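Local coordinates for protein Rv3303c-lpdA (PDB 1XDI) that probably reduces quinones such as menadione with NADH or NADPH, as an FAD-containing homotetramer of the flavoprotein disulfide reductase family, at residues A353-V367 with I414-I427. Residues are numbered along the deposited sequence; the frame is centred on the assembly and turned at random.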
loop_
_atom_site.group_PDB
_atom_site.type_symbol
_atom_site.label_atom_id
_atom_site.label_comp_id
_atom_site.label_asym_id
_atom_site.label_seq_id
_atom_site.Cartn_x
_atom_site.Cartn_y
_atom_site.Cartn_z
ATOM N N ALA A 353 -15.559 -3.293 13.794
ATOM C CA ALA A 353 -15.748 -4.758 13.775
ATOM C C ALA A 353 -16.640 -4.978 14.966
ATOM O O ALA A 353 -16.368 -4.429 16.019
ATOM C CB ALA A 353 -14.440 -5.475 13.996
ATOM N N ALA A 354 -17.715 -5.748 14.830
ATOM C CA ALA A 354 -18.579 -5.926 15.984
ATOM C C ALA A 354 -19.070 -7.384 16.130
ATOM O O ALA A 354 -19.432 -8.042 15.127
ATOM C CB ALA A 354 -19.733 -4.970 15.857
ATOM N N THR A 355 -19.061 -7.909 17.355
ATOM C CA THR A 355 -19.525 -9.271 17.518
ATOM C C THR A 355 -20.627 -9.362 18.545
ATOM O O THR A 355 -20.673 -8.543 19.446
ATOM C CB THR A 355 -18.422 -10.221 17.979
ATOM O OG1 THR A 355 -18.635 -10.519 19.361
ATOM C CG2 THR A 355 -17.017 -9.621 17.804
ATOM N N VAL A 356 -21.517 -10.345 18.383
ATOM C CA VAL A 356 -22.635 -10.627 19.303
ATOM C C VAL A 356 -22.088 -11.814 20.039
ATOM O O VAL A 356 -21.694 -12.778 19.403
ATOM C CB VAL A 356 -23.911 -11.168 18.567
ATOM C CG1 VAL A 356 -24.958 -11.623 19.596
ATOM C CG2 VAL A 356 -24.499 -10.146 17.670
ATOM N N PHE A 357 -22.058 -11.775 21.358
ATOM C CA PHE A 357 -21.509 -12.937 22.071
ATOM C C PHE A 357 -22.446 -14.134 22.442
ATOM O O PHE A 357 -22.654 -14.426 23.626
ATOM C CB PHE A 357 -20.722 -12.455 23.289
ATOM C CG PHE A 357 -19.381 -11.870 22.946
ATOM C CD1 PHE A 357 -18.280 -12.690 22.775
ATOM C CD2 PHE A 357 -19.218 -10.480 22.798
ATOM C CE1 PHE A 357 -17.039 -12.130 22.465
ATOM C CE2 PHE A 357 -17.973 -9.925 22.490
ATOM C CZ PHE A 357 -16.891 -10.755 22.326
ATOM N N THR A 358 -22.968 -14.825 21.414
ATOM C CA THR A 358 -23.851 -15.994 21.569
ATOM C C THR A 358 -22.991 -17.232 21.423
ATOM O O THR A 358 -21.760 -17.136 21.428
ATOM C CB THR A 358 -24.854 -16.037 20.433
ATOM O OG1 THR A 358 -24.355 -15.218 19.377
ATOM C CG2 THR A 358 -26.196 -15.505 20.846
ATOM N N ARG A 359 -23.613 -18.405 21.346
ATOM C CA ARG A 359 -22.815 -19.596 21.059
ATOM C C ARG A 359 -23.573 -20.209 19.893
ATOM O O ARG A 359 -24.738 -20.624 20.014
ATOM C CB ARG A 359 -22.670 -20.566 22.248
ATOM C CG ARG A 359 -21.280 -20.408 22.984
ATOM C CD ARG A 359 -21.318 -20.455 24.562
ATOM N NE ARG A 359 -22.438 -19.647 25.052
ATOM C CZ ARG A 359 -23.012 -19.786 26.241
ATOM N NH1 ARG A 359 -22.543 -20.718 27.070
ATOM N NH2 ARG A 359 -24.066 -19.025 26.581
ATOM N N PRO A 360 -22.974 -20.124 18.691
ATOM C CA PRO A 360 -21.679 -19.503 18.379
ATOM C C PRO A 360 -21.675 -17.983 18.340
ATOM O O PRO A 360 -22.721 -17.341 18.370
ATOM C CB PRO A 360 -21.368 -20.046 16.999
ATOM C CG PRO A 360 -22.768 -20.222 16.395
ATOM C CD PRO A 360 -23.472 -20.886 17.527
ATOM N N GLU A 361 -20.464 -17.426 18.243
ATOM C CA GLU A 361 -20.241 -16.001 18.139
ATOM C C GLU A 361 -20.521 -15.562 16.684
ATOM O O GLU A 361 -20.451 -16.346 15.727
ATOM C CB GLU A 361 -18.781 -15.675 18.507
ATOM C CG GLU A 361 -18.447 -15.642 20.014
ATOM C CD GLU A 361 -16.960 -15.309 20.337
ATOM O OE1 GLU A 361 -16.255 -14.748 19.461
ATOM O OE2 GLU A 361 -16.505 -15.590 21.477
ATOM N N ILE A 362 -20.856 -14.293 16.526
ATOM C CA ILE A 362 -21.072 -13.715 15.231
ATOM C C ILE A 362 -20.354 -12.374 15.199
ATOM O O ILE A 362 -20.583 -11.530 16.053
ATOM C CB ILE A 362 -22.529 -13.480 15.008
ATOM C CG1 ILE A 362 -23.283 -14.725 15.445
ATOM C CG2 ILE A 362 -22.784 -13.121 13.529
ATOM C CD1 ILE A 362 -24.703 -14.751 14.982
ATOM N N ALA A 363 -19.452 -12.202 14.238
ATOM C CA ALA A 363 -18.721 -10.939 14.053
ATOM C C ALA A 363 -18.839 -10.524 12.583
ATOM O O ALA A 363 -18.895 -11.371 11.682
ATOM C CB ALA A 363 -17.223 -11.104 14.431
ATOM N N ALA A 364 -18.880 -9.217 12.358
ATOM C CA ALA A 364 -18.949 -8.694 11.014
ATOM C C ALA A 364 -18.159 -7.385 10.915
ATOM O O ALA A 364 -17.821 -6.795 11.955
ATOM C CB ALA A 364 -20.329 -8.461 10.664
ATOM N N VAL A 365 -17.856 -6.951 9.678
ATOM C CA VAL A 365 -17.129 -5.692 9.400
ATOM C C VAL A 365 -17.408 -5.268 7.963
ATOM O O VAL A 365 -17.453 -6.112 7.058
ATOM C CB VAL A 365 -15.579 -5.803 9.389
ATOM C CG1 VAL A 365 -14.979 -4.579 10.006
ATOM C CG2 VAL A 365 -15.111 -7.097 9.987
ATOM N N GLY A 366 -17.532 -3.961 7.761
ATOM C CA GLY A 366 -17.734 -3.431 6.434
ATOM C C GLY A 366 -19.110 -3.569 5.816
ATOM O O GLY A 366 -20.092 -3.862 6.499
ATOM N N VAL A 367 -19.161 -3.410 4.493
ATOM C CA VAL A 367 -20.428 -3.440 3.806
ATOM C C VAL A 367 -21.250 -4.662 4.109
ATOM O O VAL A 367 -20.735 -5.752 4.058
ATOM C CB VAL A 367 -20.253 -3.355 2.270
ATOM C CG1 VAL A 367 -21.616 -3.247 1.597
ATOM C CG2 VAL A 367 -19.421 -2.140 1.891
ATOM N N ILE A 414 -13.726 -5.394 1.479
ATOM C CA ILE A 414 -14.568 -4.313 1.974
ATOM C C ILE A 414 -15.516 -4.709 3.055
ATOM O O ILE A 414 -16.255 -3.864 3.602
ATOM C CB ILE A 414 -15.475 -3.754 0.935
ATOM C CG1 ILE A 414 -16.396 -4.836 0.440
ATOM C CG2 ILE A 414 -14.713 -3.241 -0.209
ATOM C CD1 ILE A 414 -17.383 -4.266 -0.528
ATOM N N GLY A 415 -15.554 -6.011 3.334
ATOM C CA GLY A 415 -16.431 -6.500 4.391
ATOM C C GLY A 415 -16.102 -7.943 4.628
ATOM O O GLY A 415 -15.348 -8.525 3.856
ATOM N N GLY A 416 -16.645 -8.510 5.703
ATOM C CA GLY A 416 -16.429 -9.913 6.038
ATOM C C GLY A 416 -17.377 -10.202 7.177
ATOM O O GLY A 416 -17.760 -9.264 7.876
ATOM N N VAL A 417 -17.815 -11.451 7.322
ATOM C CA VAL A 417 -18.698 -11.857 8.435
ATOM C C VAL A 417 -18.164 -13.194 8.835
ATOM O O VAL A 417 -17.815 -13.991 7.986
ATOM C CB VAL A 417 -20.207 -12.139 8.095
ATOM C CG1 VAL A 417 -20.845 -12.784 9.308
ATOM C CG2 VAL A 417 -20.976 -10.889 7.730
ATOM N N VAL A 418 -18.139 -13.437 10.133
ATOM C CA VAL A 418 -17.603 -14.687 10.658
ATOM C C VAL A 418 -18.502 -15.160 11.758
ATOM O O VAL A 418 -18.742 -14.419 12.722
ATOM C CB VAL A 418 -16.192 -14.530 11.297
ATOM C CG1 VAL A 418 -15.688 -15.857 11.723
ATOM C CG2 VAL A 418 -15.232 -13.948 10.343
ATOM N N VAL A 419 -19.010 -16.372 11.590
ATOM C CA VAL A 419 -19.815 -16.991 12.597
ATOM C C VAL A 419 -19.060 -18.241 13.063
ATOM O O VAL A 419 -19.005 -19.224 12.321
ATOM C CB VAL A 419 -21.178 -17.372 12.029
ATOM C CG1 VAL A 419 -21.873 -18.407 12.906
ATOM C CG2 VAL A 419 -22.027 -16.150 11.964
ATOM N N ALA A 420 -18.455 -18.197 14.252
ATOM C CA ALA A 420 -17.742 -19.357 14.833
ATOM C C ALA A 420 -17.516 -19.145 16.337
ATOM O O ALA A 420 -17.809 -18.049 16.870
ATOM C CB ALA A 420 -16.436 -19.573 14.157
ATOM N N PRO A 421 -16.977 -20.165 17.050
ATOM C CA PRO A 421 -16.782 -19.976 18.494
ATOM C C PRO A 421 -15.916 -18.791 18.895
ATOM O O PRO A 421 -16.191 -18.161 19.932
ATOM C CB PRO A 421 -16.212 -21.306 18.959
ATOM C CG PRO A 421 -16.641 -22.281 17.879
ATOM C CD PRO A 421 -16.500 -21.495 16.633
ATOM N N ILE A 422 -14.889 -18.460 18.096
ATOM C CA ILE A 422 -14.053 -17.308 18.438
ATOM C C ILE A 422 -14.116 -16.251 17.353
ATOM O O ILE A 422 -13.108 -15.727 16.925
ATOM C CB ILE A 422 -12.560 -17.730 18.645
ATOM C CG1 ILE A 422 -12.094 -18.560 17.467
ATOM C CG2 ILE A 422 -12.374 -18.452 19.986
ATOM C CD1 ILE A 422 -10.664 -18.956 17.610
ATOM N N ALA A 423 -15.303 -15.928 16.885
ATOM C CA ALA A 423 -15.374 -14.975 15.799
ATOM C C ALA A 423 -14.808 -13.622 16.221
ATOM O O ALA A 423 -14.165 -12.923 15.412
ATOM C CB ALA A 423 -16.815 -14.820 15.315
ATOM N N SER A 424 -15.033 -13.277 17.492
ATOM C CA SER A 424 -14.589 -12.002 18.023
ATOM C C SER A 424 -13.073 -11.797 17.832
ATOM O O SER A 424 -12.620 -10.670 17.796
ATOM C CB SER A 424 -14.995 -11.879 19.497
ATOM O OG SER A 424 -14.368 -12.876 20.298
ATOM N N GLU A 425 -12.316 -12.878 17.694
ATOM C CA GLU A 425 -10.874 -12.816 17.458
ATOM C C GLU A 425 -10.559 -12.862 15.953
ATOM O O GLU A 425 -9.817 -12.025 15.457
ATOM C CB GLU A 425 -10.143 -13.986 18.125
ATOM C CG GLU A 425 -10.478 -14.245 19.601
ATOM C CD GLU A 425 -9.982 -13.161 20.544
ATOM O OE1 GLU A 425 -9.412 -12.189 20.017
ATOM O OE2 GLU A 425 -10.166 -13.289 21.785
ATOM N N LEU A 426 -11.118 -13.846 15.238
ATOM C CA LEU A 426 -10.892 -14.007 13.797
ATOM C C LEU A 426 -11.384 -12.837 12.944
ATOM O O LEU A 426 -10.994 -12.727 11.775
ATOM C CB LEU A 426 -11.614 -15.215 13.252
ATOM C CG LEU A 426 -11.627 -16.483 14.046
ATOM C CD1 LEU A 426 -12.778 -17.338 13.610
ATOM C CD2 LEU A 426 -10.326 -17.176 13.817
ATOM N N ILE A 427 -12.263 -11.987 13.464
ATOM C CA ILE A 427 -12.751 -10.893 12.640
ATOM C C ILE A 427 -11.620 -9.910 12.389
ATOM O O ILE A 427 -11.558 -9.298 11.308
ATOM C CB ILE A 427 -13.957 -10.157 13.317
ATOM C CG1 ILE A 427 -14.695 -9.274 12.313
ATOM C CG2 ILE A 427 -13.481 -9.296 14.415
ATOM C CD1 ILE A 427 -15.372 -10.034 11.208
#
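With CG of E361 beside its backbone N (chi1 -79°) and the chain extended beyond it, the carboxylate of E361 is carried to the first turn of helix 423-436, where S424 folds OG between its own N and carbonyl carbon (chi1 63°) to meet it. OE1 of E361 accepts two bonds, from S424 N at 2.7 Å, nearly along the C-O axis, and from S424 OG at 2.8 Å, on the syn side and 30° out of the carboxylate plane. The amide belongs to the helix start, so the N-terminal dipole probably favours the carboxylate's negative charge. CG2 of T355 lies against CB of S424 at 3.5 Å, and the F357 ring, which touches the FAD, approaches S424 OG obliquely. Strands 361-366 and 413-420 run antiparallel beneath helix 423-436. The nearly straight bonds A363 N to V418 O (2.8 Å) and V418 N to A363 O (2.7 Å) join them, with more bent bonds from V365 N to G416 O and V367 N to I414 O, whereas the pair between E361 and A420 is weak. CB of A363 rises toward the helix and sits 3.6 Å from CB of I427 and 3.8 Å from CB of A423. On the opposite face I362 and V419 lie side by side, CG2 to CG2 at 3.5 Å, and touch helix 223-235. The contact lies within the dimerisation domain: helix 423-436 packs on one face of its antiparallel sheet, strand 361-366 lies between 353-356 and 413-420, strand 401-407 continues the sheet beyond 413-420, and I427 also packs on V449 of the second subunit.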